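PDB 3NPD: putative secreted protein from Pseudomonas aeruginosa, which is of unknown function but belongs to a Pseudomonas-specific family of probably secreted proteins, putatively regulated by quorum sensing and linked to virulence. Local coordinates for residues G41-N46 / I88-F93; H47-A52 / T94-N99; K11-V16 / Y37-N42. All blocks are in the same frame, centred on the assembly; numbering follows the deposited sequence.

Contact 1 of 3, residues G41-N46 / I88-F93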
loop_
_atom_site.group_PDB
_atom_site.type_symbol
_atom_site.label_atom_id
_atom_site.label_comp_id
_atom_site.label_asym_id
_atom_site.label_seq_id
_atom_site.Cartn_x
_atom_site.Cartn_y
_atom_site.Cartn_z
ATOM N N GLY A 41 12.002 2.476 -4.319
ATOM C CA GLY A 41 12.106 2.292 -5.760
ATOM C C GLY A 41 10.843 2.753 -6.477
ATOM O O GLY A 41 10.398 3.899 -6.291
ATOM N N ASN A 42 10.231 1.821 -7.211
ATOM C CA ASN A 42 8.991 2.080 -7.939
ATOM C C ASN A 42 7.714 1.742 -7.127
ATOM O O ASN A 42 6.626 1.805 -7.680
ATOM C CB ASN A 42 8.961 1.381 -9.316
ATOM C CG ASN A 42 8.943 -0.130 -9.211
ATOM O OD1 ASN A 42 9.186 -0.694 -8.135
ATOM N ND2 ASN A 42 8.684 -0.789 -10.314
ATOM N N GLN A 43 7.851 1.408 -5.843
ATOM C CA GLN A 43 6.746 1.050 -4.990
ATOM C C GLN A 43 6.349 2.205 -4.090
ATOM O O GLN A 43 7.173 2.738 -3.344
ATOM C CB GLN A 43 7.089 -0.132 -4.072
ATOM C CG GLN A 43 7.287 -1.400 -4.824
ATOM C CD GLN A 43 7.581 -2.591 -3.952
ATOM O OE1 GLN A 43 6.927 -2.840 -2.939
ATOM N NE2 GLN A 43 8.554 -3.366 -4.379
ATOM N N LEU A 44 5.082 2.581 -4.171
ATOM C CA LEU A 44 4.422 3.451 -3.188
ATOM C C LEU A 44 3.787 2.512 -2.162
ATOM O O LEU A 44 2.887 1.743 -2.505
ATOM C CB LEU A 44 3.339 4.310 -3.867
ATOM C CG LEU A 44 2.511 5.215 -2.954
ATOM C CD1 LEU A 44 3.421 6.223 -2.204
ATOM C CD2 LEU A 44 1.381 5.936 -3.745
ATOM N N ILE A 45 4.228 2.594 -0.933
ATOM C CA ILE A 45 3.865 1.626 0.097
ATOM C C ILE A 45 2.988 2.320 1.117
ATOM O O ILE A 45 3.415 3.315 1.708
ATOM C CB ILE A 45 5.107 1.067 0.821
ATOM C CG1 ILE A 45 6.102 0.424 -0.117
ATOM C CG2 ILE A 45 4.680 0.058 1.974
ATOM C CD1 ILE A 45 7.510 0.299 0.427
ATOM N N ASN A 46 1.789 1.789 1.359
ATOM C CA ASN A 46 0.910 2.240 2.408
ATOM C C ASN A 46 1.147 1.234 3.517
ATOM O O ASN A 46 0.945 0.012 3.335
ATOM C CB ASN A 46 -0.555 2.212 1.897
ATOM C CG ASN A 46 -1.576 2.869 2.819
ATOM O OD1 ASN A 46 -2.776 2.747 2.556
ATOM N ND2 ASN A 46 -1.138 3.524 3.904
ATOM N N ILE A 88 4.290 0.588 -8.649
ATOM C CA ILE A 88 3.645 -0.513 -7.955
ATOM C C ILE A 88 3.041 0.091 -6.699
ATOM O O ILE A 88 3.698 0.918 -6.018
ATOM C CB ILE A 88 4.672 -1.597 -7.580
ATOM C CG1 ILE A 88 5.140 -2.311 -8.832
ATOM C CG2 ILE A 88 4.070 -2.622 -6.565
ATOM C CD1 ILE A 88 6.442 -3.151 -8.593
ATOM N N LEU A 89 1.777 -0.243 -6.443
ATOM C CA LEU A 89 1.097 0.078 -5.185
ATOM C C LEU A 89 1.287 -1.131 -4.272
ATOM O O LEU A 89 0.895 -2.232 -4.606
ATOM C CB LEU A 89 -0.392 0.441 -5.392
ATOM C CG LEU A 89 -0.743 1.909 -5.192
ATOM C CD1 LEU A 89 -0.442 2.425 -3.739
ATOM C CD2 LEU A 89 -0.016 2.693 -6.321
ATOM N N THR A 90 1.835 -0.897 -3.088
ATOM C CA THR A 90 2.096 -1.950 -2.118
ATOM C C THR A 90 1.363 -1.651 -0.819
ATOM O O THR A 90 1.495 -0.545 -0.293
ATOM C CB THR A 90 3.591 -2.057 -1.821
ATOM O OG1 THR A 90 4.240 -2.402 -3.044
ATOM C CG2 THR A 90 3.890 -3.137 -0.713
ATOM N N TYR A 91 0.640 -2.635 -0.295
ATOM C CA TYR A 91 0.018 -2.561 1.029
ATOM C C TYR A 91 0.808 -3.455 1.934
ATOM O O TYR A 91 0.905 -4.661 1.693
ATOM C CB TYR A 91 -1.442 -3.021 1.019
ATOM C CG TYR A 91 -2.246 -1.996 0.366
ATOM C CD1 TYR A 91 -2.733 -0.914 1.114
ATOM C CD2 TYR A 91 -2.416 -1.991 -1.004
ATOM C CE1 TYR A 91 -3.397 0.127 0.524
ATOM C CE2 TYR A 91 -3.107 -0.955 -1.619
ATOM C CZ TYR A 91 -3.612 0.100 -0.842
ATOM O OH TYR A 91 -4.310 1.138 -1.412
ATOM N N SER A 92 1.359 -2.879 3.003
ATOM C CA SER A 92 2.109 -3.618 4.014
ATOM C C SER A 92 1.367 -3.535 5.328
ATOM O O SER A 92 1.339 -2.488 5.985
ATOM C CB SER A 92 3.553 -3.093 4.114
ATOM O OG SER A 92 4.239 -3.686 5.199
ATOM N N PHE A 93 0.760 -4.650 5.703
ATOM C CA PHE A 93 0.042 -4.773 6.994
ATOM C C PHE A 93 0.912 -5.506 7.973
ATOM O O PHE A 93 1.473 -6.581 7.659
ATOM C CB PHE A 93 -1.236 -5.577 6.826
ATOM C CG PHE A 93 -2.283 -4.932 5.973
ATOM C CD1 PHE A 93 -2.292 -5.129 4.578
ATOM C CD2 PHE A 93 -3.315 -4.164 6.546
ATOM C CE1 PHE A 93 -3.288 -4.537 3.791
ATOM C CE2 PHE A 93 -4.295 -3.575 5.743
ATOM C CZ PHE A 93 -4.271 -3.758 4.384
HETATM O O HOH W 1 -4.109 3.390 -0.041
#
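Q43, L44, I45 and N46 run parallel to I88, L89, T90 and Y91, with the strand axes 4.7 Å apart at closest and five backbone hydrogen bonds from I88 N→N42 O to S92 N→N46 O. On the face bearing Q43, I45, I88 and T90, Q43 leaves beside its own backbone N (chi1 -67°) and stretches out past I88, its CG 3.8 Å from I88 CB. Its amide OE1 accepts a 2.7 Å bond from T90 OG1, tilted 34° from the amide plane; R106 NE is a second donor to this oxygen. Threonine suits the place, since its branched CB favours a strand while its hydroxyl serves the neighbour. Where the pairing begins, I88 CD1 touches the O/N end of the N42 amide, 3.7 Å from ND2 and equally close to OD1. On the opposite face L44 CD2 meets L89 CD1 at 4.0 Å, and N46 OD1 approaches Y91 CE1 obliquely at 3.4 Å. Water 1 joins that oxygen to Y91 OH, while N46 ND2 is held by D34 OD1 and G36 O. Helix 77-83 covers L44 and L89, helix 62-74 meets Y91 and F93, and strands 32-40 and 101-107 flank the pair in the sheet.

Contact 2 of 3, residues H47-A52 / T94-N99. With SO4 (sulfate ion), chain B.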
loop_
_atom_site.group_PDB
_atom_site.type_symbol
_atom_site.label_atom_id
_atom_site.label_comp_id
_atom_site.label_asym_id
_atom_site.label_seq_id
_atom_site.Cartn_x
_atom_site.Cartn_y
_atom_site.Cartn_z
ATOM N N HIS A 47 1.582 1.721 4.666
ATOM C CA HIS A 47 1.800 0.897 5.827
ATOM C C HIS A 47 0.556 0.991 6.692
ATOM O O HIS A 47 0.097 2.091 6.981
ATOM C CB HIS A 47 2.978 1.452 6.626
ATOM C CG HIS A 47 4.267 1.538 5.837
ATOM N ND1 HIS A 47 5.225 0.545 5.824
ATOM C CD2 HIS A 47 4.747 2.525 5.054
ATOM C CE1 HIS A 47 6.230 0.912 5.048
ATOM N NE2 HIS A 47 5.967 2.110 4.566
ATOM N N LEU A 48 0.048 -0.164 7.144
ATOM C CA LEU A 48 -1.088 -0.222 8.033
ATOM C C LEU A 48 -0.798 -1.229 9.159
ATOM O O LEU A 48 -0.101 -2.247 8.918
ATOM C CB LEU A 48 -2.351 -0.590 7.291
ATOM C CG LEU A 48 -2.789 0.375 6.158
ATOM C CD1 LEU A 48 -2.379 -0.222 4.790
ATOM C CD2 LEU A 48 -4.291 0.702 6.258
ATOM N N SER A 49 -1.277 -0.929 10.373
ATOM C CA SER A 49 -1.196 -1.889 11.495
ATOM C C SER A 49 -2.591 -2.468 11.680
ATOM O O SER A 49 -3.598 -1.780 11.440
ATOM C CB SER A 49 -0.696 -1.285 12.810
ATOM O OG SER A 49 -1.537 -0.296 13.302
ATOM N N VAL A 50 -2.629 -3.705 12.145
ATOM C CA VAL A 50 -3.871 -4.485 12.288
ATOM C C VAL A 50 -3.833 -5.137 13.645
ATOM O O VAL A 50 -2.853 -5.798 13.983
ATOM C CB VAL A 50 -4.002 -5.611 11.239
ATOM C CG1 VAL A 50 -5.416 -6.230 11.303
ATOM C CG2 VAL A 50 -3.759 -5.089 9.901
ATOM N N ARG A 51 -4.924 -5.019 14.394
ATOM C CA ARG A 51 -5.049 -5.743 15.656
ATOM C C ARG A 51 -5.141 -7.251 15.431
ATOM O O ARG A 51 -5.503 -7.718 14.352
ATOM C CB ARG A 51 -6.177 -5.184 16.498
ATOM C CG ARG A 51 -5.788 -3.754 16.955
ATOM C CD ARG A 51 -6.841 -3.049 17.749
ATOM N NE ARG A 51 -6.368 -1.697 18.144
ATOM C CZ ARG A 51 -5.736 -1.380 19.287
ATOM N NH1 ARG A 51 -5.470 -2.314 20.205
ATOM N NH2 ARG A 51 -5.377 -0.101 19.520
ATOM N N ALA A 52 -4.758 -7.972 16.472
ATOM C CA ALA A 52 -4.513 -9.413 16.446
ATOM C C ALA A 52 -5.656 -10.223 15.880
ATOM O O ALA A 52 -5.431 -11.103 15.045
ATOM C CB ALA A 52 -4.158 -9.901 17.881
ATOM N N THR A 94 1.042 -4.953 9.174
ATOM C CA THR A 94 1.778 -5.574 10.277
ATOM C C THR A 94 0.892 -5.590 11.531
ATOM O O THR A 94 -0.073 -4.850 11.614
ATOM C CB THR A 94 3.103 -4.829 10.511
ATOM O OG1 THR A 94 2.826 -3.485 10.900
ATOM C CG2 THR A 94 3.982 -4.874 9.217
ATOM N N GLU A 95 1.234 -6.419 12.497
ATOM C CA GLU A 95 0.510 -6.506 13.755
ATOM C C GLU A 95 0.672 -5.234 14.585
ATOM O O GLU A 95 1.768 -4.703 14.697
ATOM C CB GLU A 95 1.033 -7.696 14.578
ATOM C CG GLU A 95 0.397 -9.010 14.201
ATOM C CD GLU A 95 -0.866 -9.264 14.996
ATOM O OE1 GLU A 95 -1.685 -8.318 15.143
ATOM O OE2 GLU A 95 -1.029 -10.416 15.452
ATOM N N TYR A 96 -0.409 -4.773 15.185
ATOM C CA TYR A 96 -0.361 -3.579 16.026
ATOM C C TYR A 96 0.619 -3.733 17.192
ATOM O O TYR A 96 1.407 -2.853 17.408
ATOM C CB TYR A 96 -1.757 -3.277 16.524
ATOM C CG TYR A 96 -1.817 -2.101 17.448
ATOM C CD1 TYR A 96 -1.499 -0.830 16.989
ATOM C CD2 TYR A 96 -2.178 -2.241 18.789
ATOM C CE1 TYR A 96 -1.550 0.279 17.805
ATOM C CE2 TYR A 96 -2.277 -1.118 19.620
ATOM C CZ TYR A 96 -1.910 0.131 19.145
ATOM O OH TYR A 96 -1.956 1.194 19.997
ATOM N N LYS A 97 0.492 -4.822 17.938
ATOM C CA LYS A 97 1.334 -5.003 19.144
ATOM C C LYS A 97 2.806 -5.360 18.905
ATOM O O LYS A 97 3.660 -4.977 19.709
ATOM C CB LYS A 97 0.727 -6.115 20.008
ATOM C CG LYS A 97 -0.641 -5.800 20.574
ATOM C CD LYS A 97 -0.544 -4.860 21.695
ATOM C CE LYS A 97 -1.898 -4.481 22.275
ATOM N NZ LYS A 97 -2.627 -5.527 23.057
ATOM N N THR A 98 3.085 -6.148 17.879
ATOM C CA THR A 98 4.431 -6.714 17.623
ATOM C C THR A 98 5.112 -6.238 16.357
ATOM O O THR A 98 6.301 -6.444 16.180
ATOM C CB THR A 98 4.318 -8.246 17.531
ATOM O OG1 THR A 98 3.566 -8.605 16.356
ATOM C CG2 THR A 98 3.592 -8.845 18.750
ATOM N N ASN A 99 4.355 -5.625 15.440
ATOM C CA ASN A 99 4.847 -5.323 14.098
ATOM C C ASN A 99 5.230 -6.528 13.182
ATOM O O ASN A 99 5.804 -6.305 12.101
ATOM C CB ASN A 99 5.977 -4.271 14.099
ATOM C CG ASN A 99 5.972 -3.445 12.843
ATOM O OD1 ASN A 99 4.942 -2.865 12.483
ATOM N ND2 ASN A 99 7.119 -3.362 12.167
HETATM S S SO4 B . -4.466 -6.364 19.805
HETATM O O1 SO4 B . -3.537 -6.367 18.657
HETATM O O2 SO4 B . -5.789 -6.963 19.568
HETATM O O3 SO4 B . -3.848 -7.106 20.899
HETATM O O4 SO4 B . -4.729 -4.966 20.201
HETATM O O HOH W 2 2.765 -1.606 8.939
HETATM O O HOH W 3 -3.796 0.838 21.856
HETATM O O HOH W 4 -2.884 -12.119 15.210
#
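R51 runs alongside Y96 where the two parallel strands end. R51 CG stands beside the backbone N (chi1 -67°) and the chain is extended from CG to NE, which brings NE alongside the tyrosine. The guanidinium is turned 41° from the ring plane and sits off-centre, with R51 CZ 4.0 Å from the Y96 centroid, in a cation-pi contact. NH2 makes the nearest approach, 3.3 Å from Y96 CE2, and water 3, in the guanidinium plane, links this nitrogen to Y96 OH. Y96 CG is anti to its backbone N (chi1 178°); S49 OG meets the edge of the ring, 3.7 Å from CD1, a place where a small serine leaves room for the tyrosine.

The backbones still pair through T94 N→L48 O, V50 N→T94 O and Y96 N→V50 O, after which the chains part. T94 OG1 donates a 2.7 Å bond to N99 OD1, across the turn that N99 N→E95 O closes; water 2 also bonds to this hydroxyl. E95 has two conformers, so its approach to A52 is doubtful.

A sulfate ion, probably from the crystallisation liquor, gathers three donors: R51 NH1 reaches O4 at 2.8 Å, A52 N reaches O1 at 3.0 Å, and K97 NZ reaches O3 at 2.9 Å. R51 is the N-cap of helix 52-60, so the anion sits where the helix begins. Two like charges, R51 and K97, share it, which would ease their mutual repulsion. An exposed basic corner backed by an aromatic ring and a helix N-terminus is chemically suited to anions, though a natural ligand cannot be inferred from this alone.

Contact 3 of 3, residues K11-V16 / Y37-N42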
loop_
_atom_site.group_PDB
_atom_site.type_symbol
_atom_site.label_atom_id
_atom_site.label_comp_id
_atom_site.label_asym_id
_atom_site.label_seq_id
_atom_site.Cartn_x
_atom_site.Cartn_y
_atom_site.Cartn_z
ATOM N N LYS A 11 10.925 9.898 -6.991
ATOM C CA LYS A 11 10.678 11.279 -6.516
ATOM C C LYS A 11 9.227 11.740 -6.691
ATOM O O LYS A 11 8.687 12.394 -5.811
ATOM C CB LYS A 11 11.644 12.274 -7.161
ATOM C CG LYS A 11 13.073 12.051 -6.694
ATOM C CD LYS A 11 13.273 12.726 -5.327
ATOM C CE LYS A 11 14.083 11.911 -4.394
ATOM N NZ LYS A 11 14.251 12.715 -3.139
HETATM N N MSE A 12 8.619 11.394 -7.809
HETATM C CA MSE A 12 7.191 11.656 -8.064
HETATM C C MSE A 12 6.323 10.894 -7.061
HETATM O O MSE A 12 5.364 11.451 -6.507
HETATM C CB MSE A 12 6.824 11.282 -9.504
HETATM C CG MSE A 12 7.630 12.130 -10.527
HETATM SE SE MSE A 12 7.599 11.433 -12.292
HETATM C CE MSE A 12 5.680 11.206 -12.551
ATOM N N LEU A 13 6.651 9.619 -6.830
ATOM C CA LEU A 13 5.959 8.816 -5.825
ATOM C C LEU A 13 6.127 9.385 -4.402
ATOM O O LEU A 13 5.189 9.365 -3.635
ATOM C CB LEU A 13 6.407 7.361 -5.880
ATOM C CG LEU A 13 6.064 6.608 -7.184
ATOM C CD1 LEU A 13 6.642 5.170 -7.096
ATOM C CD2 LEU A 13 4.560 6.621 -7.460
ATOM N N GLU A 14 7.309 9.904 -4.077
ATOM C CA GLU A 14 7.561 10.555 -2.777
ATOM C C GLU A 14 6.646 11.767 -2.564
ATOM O O GLU A 14 6.152 11.978 -1.454
ATOM C CB GLU A 14 9.040 10.985 -2.641
ATOM C CG GLU A 14 9.913 9.824 -2.229
ATOM C CD GLU A 14 11.389 10.112 -2.182
ATOM O OE1 GLU A 14 11.792 11.296 -2.282
ATOM O OE2 GLU A 14 12.143 9.124 -2.031
ATOM N N LYS A 15 6.370 12.532 -3.628
ATOM C CA LYS A 15 5.436 13.660 -3.510
ATOM C C LYS A 15 4.070 13.127 -3.113
ATOM O O LYS A 15 3.436 13.684 -2.228
ATOM C CB LYS A 15 5.254 14.502 -4.801
ATOM C CG LYS A 15 6.462 15.243 -5.291
ATOM C CD LYS A 15 6.020 16.413 -6.227
ATOM N N VAL A 16 3.597 12.085 -3.821
ATOM C CA VAL A 16 2.314 11.435 -3.466
ATOM C C VAL A 16 2.335 10.880 -2.031
ATOM O O VAL A 16 1.387 11.039 -1.291
ATOM C CB VAL A 16 1.906 10.351 -4.478
ATOM C CG1 VAL A 16 0.633 9.626 -4.056
ATOM C CG2 VAL A 16 1.692 11.019 -5.873
ATOM N N TYR A 37 2.534 6.566 4.193
ATOM C CA TYR A 37 3.193 6.075 3.003
ATOM C C TYR A 37 4.669 6.353 2.958
ATOM O O TYR A 37 5.131 7.374 3.478
ATOM C CB TYR A 37 2.582 6.769 1.781
ATOM C CG TYR A 37 1.115 6.501 1.633
ATOM C CD1 TYR A 37 0.186 7.188 2.400
ATOM C CD2 TYR A 37 0.633 5.596 0.650
ATOM C CE1 TYR A 37 -1.206 6.916 2.277
ATOM C CE2 TYR A 37 -0.738 5.377 0.471
ATOM C CZ TYR A 37 -1.654 6.018 1.290
ATOM O OH TYR A 37 -3.020 5.807 1.139
ATOM N N THR A 38 5.406 5.420 2.368
ATOM C CA THR A 38 6.824 5.568 2.033
ATOM C C THR A 38 7.027 5.075 0.596
ATOM O O THR A 38 6.102 4.517 -0.017
ATOM C CB THR A 38 7.780 4.827 2.991
ATOM O OG1 THR A 38 7.596 3.413 2.846
ATOM C CG2 THR A 38 7.611 5.257 4.473
ATOM N N VAL A 39 8.221 5.290 0.066
ATOM C CA VAL A 39 8.558 4.873 -1.282
ATOM C C VAL A 39 9.862 4.068 -1.236
ATOM O O VAL A 39 10.840 4.445 -0.537
ATOM C CB VAL A 39 8.712 6.102 -2.214
ATOM C CG1 VAL A 39 9.231 5.660 -3.597
ATOM C CG2 VAL A 39 7.365 6.839 -2.356
ATOM N N GLU A 40 9.842 2.940 -1.921
ATOM C CA GLU A 40 11.061 2.101 -2.133
ATOM C C GLU A 40 11.094 1.809 -3.610
ATOM O O GLU A 40 10.317 1.021 -4.117
ATOM C CB GLU A 40 11.030 0.827 -1.314
ATOM C CG GLU A 40 11.054 1.046 0.174
ATOM C CD GLU A 40 12.361 1.583 0.739
ATOM O OE1 GLU A 40 13.460 1.415 0.115
ATOM O OE2 GLU A 40 12.279 2.165 1.843
ATOM N N GLY A 41 12.002 2.476 -4.319
ATOM C CA GLY A 41 12.106 2.292 -5.760
ATOM C C GLY A 41 10.843 2.753 -6.477
ATOM O O GLY A 41 10.398 3.899 -6.291
ATOM N N ASN A 42 10.231 1.821 -7.211
ATOM C CA ASN A 42 8.991 2.080 -7.939
ATOM C C ASN A 42 7.714 1.742 -7.127
ATOM O O ASN A 42 6.626 1.805 -7.680
ATOM C CB ASN A 42 8.961 1.381 -9.316
ATOM C CG ASN A 42 8.943 -0.130 -9.211
ATOM O OD1 ASN A 42 9.186 -0.694 -8.135
ATOM N ND2 ASN A 42 8.684 -0.789 -10.314
#
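V39 presses its CG2 methyl against the backbone of helix 4-21, meeting L13 C and E14 N, both at 3.5 Å. The motif is a helix packed across one face of a beta hairpin: strands 32-40 and 43-50 are joined by a type II' turn with G41 and N42 at its corners. The two segments meet by van der Waals contact, without hydrogen bonds between them. V39 holds CG1 anti to its backbone N and CG2 anti to its carbonyl carbon, and both methyls reach the helix; L13 CB lies 3.7 Å from CG2. E14 crosses V39 at about a right angle, the aliphatic CG passing 3.9 Å from V39 CB. A beta-branched valine suits this spot, being compact, strand-favouring and apolar on the side that faces the helix.

L13 works at the turn. With chi2 at 178° its CD1 reaches toward the turn to lie 3.4 Å from N42 O, a carbonyl already engaged by I88 N of the neighbouring strand. A leucine is long enough to bridge from the helix to the turn, and its other neighbours, L82 and A87, help to bury it. G41 has positive phi (64°), readily adopted by glycine, and its carbonyl is tied to the helix by S10 OG.

Farther out, A17 touches both V39 and Y37, and V16 packs on L44 and L82, so the helix is seated against hairpin and helix 77-83 together. On the solvent side E14 extends beyond CG, its apolar stem spent on V39 and its charged end on the helix's own lysine: K11 NZ forms a salt bridge with E14 OE1, 3.0 Å long, on the syn side of the carboxylate and 17° out of its plane.

How the contacts relate
Contacts 1 and 2 are successive lengths of one parallel pairing between strands 43-50 and 88-95, their centres about 16 Å apart; F93 CD2 packs on V50 CG2 at 3.5 Å where they join. Contact 3 lies beside contact 1, about 9 Å between centres, sharing G41 and N42, and T38 O pairs with I45 N at 2.8 Å. Contacts 2 and 3, about 22 Å apart at their centres, still touch where H47 NE2 lies 2.7 Å from T38 OG1. A bound cyclohexylpropylsulfonate, probably from the crystallisation liquor, may mark a pocket: its nearest atoms lie about 3 Å from the side chain of Y91 in contact 1 and about 4 Å from that of L48 in contact 2.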